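Local coordinates for uncharacterized protein (Bacteroides uniformis, PDB 4JPQ), which is of unknown function but probably binds carbohydrate, as a member of carbohydrate-binding family 9, at residues 180-185 against 199-204. Residues are numbered along the deposited sequence; the frame is centred on the assembly and turned at random.
Sequences KGNFYK and SPIGLE
Asn182, on strand 178-186, holds the backbone of Ser199 through its carboxamide. Its CB points toward segment 199-204, and with CG anti to the backbone N (chi1 -151°) the amide is carried out from the strand to the backbone N and O of Ser199. CG, the fork of the side chain, lies 3.8 Å from Ser199 N. OD1 accepts a hydrogen bond from Ser199 N at 3.1 Å, nearly straight, and a second, more bent one from Phe183 N of its own strand at 2.8 Å; the two donors come from opposite faces of the carboxamide plane. ND2 gives a hydrogen to Ser199 O, 3.1 Å away and close to the plane of the Asn182 amide, though the donor stands above the carbonyl plane of Ser199. Ser197 OG is a second partner of that carbonyl oxygen. With an alanine here the carboxamide is gone, and the N-H of buried Ser199 would probably be left without this acceptor, while its O would keep just Ser197 OG of the two partners described. Next to the amide, Ile201 CD1 lies 3.8 Å from Tyr184 CE1, approaching the ring obliquely, and the two side chains cross at about a right angle. Phe208 stacks on the same tyrosine, and Phe93 meets it edge-to-face. Strand 178-186 and the loop after strand 195-197 are thus joined by a pair of side-chain-to-backbone hydrogen bonds, in which the asparagine amide imitates a backbone peptide, within the β-rich fold of this carbohydrate-binding family 9 domain.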
loop_
_atom_site.group_PDB
_atom_site.type_symbol
_atom_site.label_atom_id
_atom_site.label_comp_id
_atom_site.label_asym_id
_atom_site.label_seq_id
_atom_site.Cartn_x
_atom_site.Cartn_y
_atom_site.Cartn_z
ATOM N N LYS A 180 5.554 -12.036 2.515
ATOM C CA LYS A 180 5.896 -11.166 3.629
ATOM C C LYS A 180 5.756 -9.700 3.190
ATOM O O LYS A 180 6.172 -9.333 2.098
ATOM C CB LYS A 180 7.299 -11.484 4.149
ATOM C CG LYS A 180 7.436 -12.950 4.578
ATOM C CD LYS A 180 8.377 -13.146 5.750
ATOM C CE LYS A 180 7.723 -12.727 7.063
ATOM N NZ LYS A 180 8.700 -12.712 8.182
ATOM N N GLY A 181 5.150 -8.875 4.035
ATOM C CA GLY A 181 4.964 -7.470 3.708
ATOM C C GLY A 181 4.537 -6.591 4.860
ATOM O O GLY A 181 4.467 -7.034 6.011
ATOM N N ASN A 182 4.278 -5.325 4.544
ATOM C CA ASN A 182 3.808 -4.360 5.538
ATOM C C ASN A 182 3.012 -3.256 4.839
ATOM O O ASN A 182 3.083 -3.111 3.596
ATOM C CB ASN A 182 5.009 -3.793 6.325
ATOM C CG ASN A 182 4.664 -3.371 7.754
ATOM O OD1 ASN A 182 3.507 -3.128 8.100
ATOM N ND2 ASN A 182 5.695 -3.271 8.591
ATOM N N PHE A 183 2.253 -2.505 5.638
ATOM C CA PHE A 183 1.394 -1.428 5.135
ATOM C C PHE A 183 1.711 -0.158 5.898
ATOM O O PHE A 183 1.923 -0.216 7.109
ATOM C CB PHE A 183 -0.080 -1.806 5.291
ATOM C CG PHE A 183 -0.403 -3.182 4.770
ATOM C CD1 PHE A 183 -0.187 -4.305 5.567
ATOM C CD2 PHE A 183 -0.898 -3.365 3.473
ATOM C CE1 PHE A 183 -0.460 -5.578 5.087
ATOM C CE2 PHE A 183 -1.182 -4.641 2.997
ATOM C CZ PHE A 183 -0.956 -5.749 3.801
ATOM N N TYR A 184 1.783 0.974 5.186
ATOM C CA TYR A 184 2.137 2.247 5.811
ATOM C C TYR A 184 1.294 3.442 5.374
ATOM O O TYR A 184 0.707 3.452 4.289
ATOM C CB TYR A 184 3.600 2.622 5.522
ATOM C CG TYR A 184 4.646 1.548 5.675
ATOM C CD1 TYR A 184 4.902 0.974 6.914
ATOM C CD2 TYR A 184 5.441 1.152 4.588
ATOM C CE1 TYR A 184 5.891 -0.001 7.071
ATOM C CE2 TYR A 184 6.427 0.178 4.731
ATOM C CZ TYR A 184 6.668 -0.385 5.972
ATOM O OH TYR A 184 7.640 -1.346 6.097
ATOM N N LYS A 185 1.309 4.458 6.242
ATOM C CA LYS A 185 0.702 5.771 6.023
ATOM C C LYS A 185 1.753 6.836 6.359
ATOM O O LYS A 185 2.488 6.699 7.350
ATOM C CB LYS A 185 -0.470 5.971 6.952
ATOM C CG LYS A 185 -1.119 7.345 6.909
ATOM C CD LYS A 185 -1.909 7.595 5.636
ATOM C CE LYS A 185 -2.480 9.015 5.573
ATOM N NZ LYS A 185 -1.513 10.095 5.227
ATOM N N SER A 199 2.546 -3.781 10.921
ATOM C CA SER A 199 3.375 -4.625 11.778
ATOM C C SER A 199 4.465 -3.702 12.315
ATOM O O SER A 199 4.905 -2.801 11.561
ATOM C CB SER A 199 3.973 -5.809 11.027
ATOM O OG SER A 199 4.733 -6.610 11.908
ATOM N N PRO A 200 4.914 -3.913 13.591
ATOM C CA PRO A 200 5.883 -2.965 14.167
ATOM C C PRO A 200 7.305 -3.030 13.611
ATOM O O PRO A 200 7.729 -4.069 13.102
ATOM C CB PRO A 200 5.867 -3.298 15.671
ATOM C CG PRO A 200 4.598 -4.044 15.889
ATOM C CD PRO A 200 4.423 -4.836 14.627
ATOM N N ILE A 201 8.011 -1.903 13.742
ATOM C CA ILE A 201 9.397 -1.706 13.275
ATOM C C ILE A 201 10.208 -1.193 14.461
ATOM O O ILE A 201 9.771 -0.255 15.138
ATOM C CB ILE A 201 9.469 -0.683 12.115
ATOM C CG1 ILE A 201 8.744 -1.224 10.877
ATOM C CG2 ILE A 201 10.922 -0.346 11.772
ATOM C CD1 ILE A 201 8.465 -0.186 9.812
ATOM N N GLY A 202 11.387 -1.790 14.675
ATOM C CA GLY A 202 12.269 -1.461 15.799
ATOM C C GLY A 202 13.569 -0.762 15.434
ATOM O O GLY A 202 14.563 -0.934 16.124
ATOM N N LEU A 203 13.565 0.025 14.362
ATOM C CA LEU A 203 14.739 0.782 13.937
ATOM C C LEU A 203 14.674 2.077 14.718
ATOM O O LEU A 203 13.573 2.557 15.030
ATOM C CB LEU A 203 14.735 1.011 12.425
ATOM C CG LEU A 203 14.769 -0.281 11.587
ATOM C CD1 LEU A 203 14.505 0.006 10.116
ATOM C CD2 LEU A 203 16.076 -1.045 11.765
ATOM N N GLU A 204 15.837 2.673 14.986
ATOM C CA GLU A 204 15.948 3.907 15.793
ATOM C C GLU A 204 15.178 5.144 15.273
ATOM O O GLU A 204 14.912 6.053 16.037
ATOM C CB GLU A 204 17.423 4.290 16.057
ATOM C CG GLU A 204 18.269 4.600 14.826
ATOM C CD GLU A 204 19.513 5.404 15.159
ATOM O OE1 GLU A 204 19.830 5.573 16.361
ATOM O OE2 GLU A 204 20.159 5.885 14.206
#